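Local coordinates for type 4 fimbrial biogenesis protein PilY1 (Pseudomonas aeruginosa, PDB 3HX6) that primes type IV pilus assembly and supports twitching motility and adhesion to host cells, with calcium binding and release apparently needed for regulating pilus retraction, at residues N260-A265 and F293-D298; D266-G271 and F280-G285. The protein carries 3 engineered substitutions. One frame throughout, in Å; residues are numbered along the deposited sequence.

Interaction 1 (N260-A265 and F293-D298); sequences NSDGVA and FSRAND. With CA (calcium ion), chain C.
The side-chain amide of Asn260 leans on the root of the Phe293 side chain, Asn260 CG lying 3.5 Å from Phe293 CB, with amide and ring planes turned 39° apart. A chi1 of 65° tucks Asn260 CG between its backbone N and carbonyl carbon, which carries OD1 onto the calcium ion at 2.1 Å while ND2 makes a weak hydrogen bond to Asp262 OD2. Asp262 grips the metal through OD1. That same oxygen, approached from above the carboxylate plane, accepts from Val264 N at 2.8 Å; this Asx turn probably helps set Val264 O for its own 2.4 Å bond to the calcium. Toward segment 293-298, the Asp262 and Arg295 side chains run alongside one another, pointing opposite ways, Asp262 OD2 staying 4.3 Å from Arg295 NE and well out of the guanidinium plane, so the link is one of charge alone. Val264 CG2 nestles against the aliphatic part of Arg295, whose NH1 and NH2 donate to Ile68 O and Pro67 O. Asp258, Asp266 and a water complete the coordination of this EF-hand-like calcium loop. Loop 260-265 joins strands 251-257 and 267-272, segment 293-298 belongs to the connection from strand 276-281 to 307-317, and strand 199-202 meets both through Arg202, which touches Val264 and Arg295.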
# COMPACT_ATOMS: atom_id res chain seq x y z
N ASN A 260 15.62 -2.30 20.45
CA ASN A 260 15.21 -3.66 20.79
C ASN A 260 13.78 -3.86 20.28
O ASN A 260 13.06 -4.72 20.75
CB ASN A 260 15.30 -3.91 22.30
CG ASN A 260 14.34 -3.05 23.10
OD1 ASN A 260 14.19 -1.86 22.84
ND2 ASN A 260 13.69 -3.65 24.09
N SER A 261 13.41 -3.02 19.32
CA SER A 261 12.10 -3.05 18.68
C SER A 261 10.92 -3.34 19.61
O SER A 261 10.15 -4.28 19.36
CB SER A 261 12.10 -4.09 17.56
OG SER A 261 13.07 -3.77 16.57
N ASP A 262 10.76 -2.55 20.66
CA ASP A 262 9.64 -2.76 21.57
C ASP A 262 8.75 -1.52 21.66
O ASP A 262 7.83 -1.47 22.48
CB ASP A 262 10.13 -3.16 22.97
CG ASP A 262 10.94 -2.07 23.65
OD1 ASP A 262 11.04 -0.96 23.09
OD2 ASP A 262 11.45 -2.31 24.77
N GLY A 263 9.02 -0.52 20.83
CA GLY A 263 8.20 0.68 20.84
C GLY A 263 8.55 1.69 21.93
O GLY A 263 7.88 2.72 22.06
N VAL A 264 9.58 1.40 22.71
CA VAL A 264 9.99 2.32 23.76
C VAL A 264 11.34 2.91 23.37
O VAL A 264 12.30 2.18 23.17
CB VAL A 264 10.14 1.59 25.10
CG1 VAL A 264 10.53 2.58 26.19
CG2 VAL A 264 8.84 0.89 25.44
N ALA A 265 11.39 4.24 23.26
CA ALA A 265 12.62 4.93 22.88
C ALA A 265 13.77 4.71 23.86
O ALA A 265 13.59 4.83 25.07
CB ALA A 265 12.34 6.42 22.72
N PHE A 293 17.98 -2.71 27.32
CA PHE A 293 16.82 -1.93 26.93
C PHE A 293 15.55 -2.49 27.54
O PHE A 293 14.44 -2.19 27.10
CB PHE A 293 16.71 -1.91 25.40
CG PHE A 293 17.95 -1.38 24.73
CD1 PHE A 293 18.62 -2.16 23.79
CD2 PHE A 293 18.45 -0.12 25.04
CE1 PHE A 293 19.78 -1.68 23.17
CE2 PHE A 293 19.60 0.36 24.43
CZ PHE A 293 20.27 -0.42 23.50
N SER A 294 15.72 -3.30 28.58
CA SER A 294 14.59 -3.90 29.28
C SER A 294 13.65 -2.84 29.84
O SER A 294 14.08 -1.76 30.23
CB SER A 294 15.09 -4.79 30.42
OG SER A 294 14.00 -5.29 31.18
N ARG A 295 12.37 -3.18 29.88
CA ARG A 295 11.36 -2.27 30.41
C ARG A 295 11.07 -2.60 31.87
O ARG A 295 10.36 -1.86 32.55
CB ARG A 295 10.06 -2.41 29.61
CG ARG A 295 10.11 -1.80 28.24
CD ARG A 295 8.76 -1.21 27.91
NE ARG A 295 7.88 -2.17 27.25
CZ ARG A 295 6.58 -2.00 27.08
NH1 ARG A 295 5.98 -0.90 27.52
NH2 ARG A 295 5.87 -2.91 26.44
N ALA A 296 11.62 -3.71 32.33
CA ALA A 296 11.43 -4.20 33.69
C ALA A 296 11.39 -3.13 34.78
O ALA A 296 10.51 -3.15 35.64
CB ALA A 296 12.49 -5.24 34.03
N ASN A 297 12.34 -2.20 34.75
CA ASN A 297 12.38 -1.16 35.76
C ASN A 297 11.79 0.17 35.30
O ASN A 297 12.04 1.20 35.92
CB ASN A 297 13.81 -0.94 36.24
CG ASN A 297 14.47 -2.22 36.72
OD1 ASN A 297 13.90 -2.96 37.52
ND2 ASN A 297 15.68 -2.49 36.24
N ASP A 298 11.01 0.16 34.23
CA ASP A 298 10.42 1.41 33.77
C ASP A 298 9.57 2.05 34.85
O ASP A 298 8.84 1.36 35.58
CB ASP A 298 9.58 1.18 32.51
CG ASP A 298 10.43 1.14 31.26
OD1 ASP A 298 11.66 1.03 31.38
OD2 ASP A 298 9.86 1.21 30.15
CA CA C . 13.45 0.09 23.32
O HOH W 1 13.00 -0.61 25.58

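Interaction 2 (D266-G271 and F280-G285); sequences DYAYAG and FDLIAG. With CA (calcium ion), chain C.
Ala268 and Phe280 face each other as an antiparallel hydrogen-bonded pair, Phe280 N giving to Ala268 O at 2.8 Å and Ala268 N returning a bond to Phe280 O. Two residues away on each segment, Leu282 N reaches Asp266 O, also at 2.8 Å. The small methyl of Ala268 makes a shallow hollow into which two larger neighbours settle: Leu282 CD1 comes to 3.9 Å from Ala268 CB, and Phe280 CB packs beside it. The Phe280 ring turns an edge to the next alanine, its CE2 4.3 Å from Ala270 CB. Leu225 of strand 223-229 touches both Ala268 and Phe280, while Ile227 meets Leu282.

Tyr267 and Asp281, a non-hydrogen-bonded pair, project from the other face. Similar first torsions (chi1 -59° for Tyr267, -71° for Asp281) keep their side chains running side by side and the same way, with the carboxylate plane at 64° to the ring; Asp281 OD2 lies in the ring plane at its edge, 3.4 Å from Tyr267 CE1. That oxygen also accepts a hydrogen bond from Ser309 and forms a salt bridge with Arg279, and Tyr267 OH bonds to Gly378 N.

Beyond the strand end, Ile283 CG2 fills the corner beside Asp266 O at 3.7 Å. Asp266 clasps the calcium ion with both carboxylate oxygens, OD1 also bonding His204. A classic beta bulge, Asp266 and Tyr267 opposite Ala257, lies where this hairpin emerges from the metal loop. Strands 267-272 and 276-281 are the central pair of a four-stranded antiparallel blade in the beta-propeller of the PilY1 C-terminal domain.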
# COMPACT_ATOMS: atom_id res chain seq x y z
N ASP A 266 14.95 4.40 23.33
CA ASP A 266 16.12 4.16 24.16
C ASP A 266 17.14 5.28 24.12
O ASP A 266 17.77 5.58 25.13
CB ASP A 266 16.77 2.85 23.74
CG ASP A 266 15.80 1.69 23.75
OD1 ASP A 266 15.18 1.45 24.81
OD2 ASP A 266 15.65 1.04 22.70
N TYR A 267 17.30 5.89 22.95
CA TYR A 267 18.24 7.00 22.76
C TYR A 267 17.56 8.07 21.91
O TYR A 267 16.56 7.82 21.25
CB TYR A 267 19.48 6.57 21.98
CG TYR A 267 20.31 5.47 22.59
CD1 TYR A 267 21.12 5.70 23.71
CD2 TYR A 267 20.33 4.20 22.02
CE1 TYR A 267 21.93 4.70 24.23
CE2 TYR A 267 21.14 3.19 22.53
CZ TYR A 267 21.93 3.44 23.63
OH TYR A 267 22.72 2.44 24.13
N ALA A 268 18.15 9.26 21.92
CA ALA A 268 17.66 10.36 21.11
C ALA A 268 18.91 10.98 20.51
O ALA A 268 19.94 11.07 21.18
CB ALA A 268 16.91 11.38 21.97
N TYR A 269 18.83 11.36 19.25
CA TYR A 269 19.94 12.00 18.56
C TYR A 269 19.42 13.33 18.03
O TYR A 269 18.32 13.40 17.48
CB TYR A 269 20.43 11.16 17.38
CG TYR A 269 21.08 9.85 17.75
CD1 TYR A 269 20.31 8.72 18.04
CD2 TYR A 269 22.46 9.72 17.76
CE1 TYR A 269 20.91 7.48 18.31
CE2 TYR A 269 23.08 8.49 18.03
CZ TYR A 269 22.30 7.38 18.30
OH TYR A 269 22.90 6.16 18.52
N ALA A 270 20.21 14.38 18.18
CA ALA A 270 19.79 15.69 17.71
C ALA A 270 20.98 16.62 17.48
O ALA A 270 21.92 16.64 18.26
CB ALA A 270 18.83 16.33 18.74
N GLY A 271 20.93 17.37 16.39
CA GLY A 271 22.00 18.31 16.11
C GLY A 271 21.60 19.64 16.71
O GLY A 271 20.48 19.79 17.20
N PHE A 280 21.51 11.30 23.46
CA PHE A 280 21.02 11.34 24.82
C PHE A 280 20.61 9.93 25.18
O PHE A 280 20.00 9.23 24.37
CB PHE A 280 19.80 12.27 24.91
CG PHE A 280 20.07 13.68 24.46
CD1 PHE A 280 20.38 14.68 25.37
CD2 PHE A 280 20.01 14.02 23.10
CE1 PHE A 280 20.62 15.99 24.96
CE2 PHE A 280 20.26 15.32 22.67
CZ PHE A 280 20.57 16.32 23.60
N ASP A 281 20.97 9.49 26.38
CA ASP A 281 20.61 8.17 26.86
C ASP A 281 19.26 8.32 27.53
O ASP A 281 19.14 9.06 28.51
CB ASP A 281 21.62 7.65 27.89
CG ASP A 281 22.97 7.30 27.27
OD1 ASP A 281 23.90 6.98 28.05
OD2 ASP A 281 23.11 7.34 26.03
N LEU A 282 18.25 7.63 27.01
CA LEU A 282 16.93 7.71 27.60
C LEU A 282 16.63 6.39 28.31
O LEU A 282 15.53 5.85 28.20
CB LEU A 282 15.86 8.01 26.53
CG LEU A 282 16.09 9.29 25.72
CD1 LEU A 282 14.88 9.54 24.79
CD2 LEU A 282 16.30 10.49 26.66
N ILE A 283 17.64 5.88 29.01
CA ILE A 283 17.53 4.64 29.78
C ILE A 283 18.18 4.87 31.15
O ILE A 283 18.91 5.84 31.33
CB ILE A 283 18.26 3.46 29.09
CG1 ILE A 283 19.71 3.85 28.79
CG2 ILE A 283 17.52 3.05 27.82
CD1 ILE A 283 20.55 2.71 28.25
N ALA A 284 17.91 3.98 32.10
CA ALA A 284 18.45 4.11 33.45
C ALA A 284 19.97 4.05 33.52
O ALA A 284 20.63 3.53 32.62
CB ALA A 284 17.84 3.04 34.35
N GLY A 285 20.52 4.58 34.62
CA GLY A 285 21.96 4.57 34.82
C GLY A 285 22.50 3.15 34.79
O GLY A 285 23.36 2.83 33.98
CA CA C . 13.45 0.09 23.32
O HOH W 1 13.00 -0.61 25.58

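Both contacts belong to the same propeller blade and share one calcium ion, but they sit at different depths. Interaction 2 is wholly buried and joins neighbouring strands through regular backbone hydrogen bonds and apolar packing; interaction 1 is partly buried and brings together two irregular loops, with no clear hydrogen bond crossing between them. There, metal coordination, charge and side-chain packing do the work. Segment 260-265 runs straight on into 266-271, and Asp266 adds both its carboxylate oxygens to the site that Asn260, Asp262 and Val264 share with Asp258 and a water. A second join is made by Phe293 of interaction 1, whose ring packs on Asp266 and Tyr267, linking the loop of 293-298 to the hairpin.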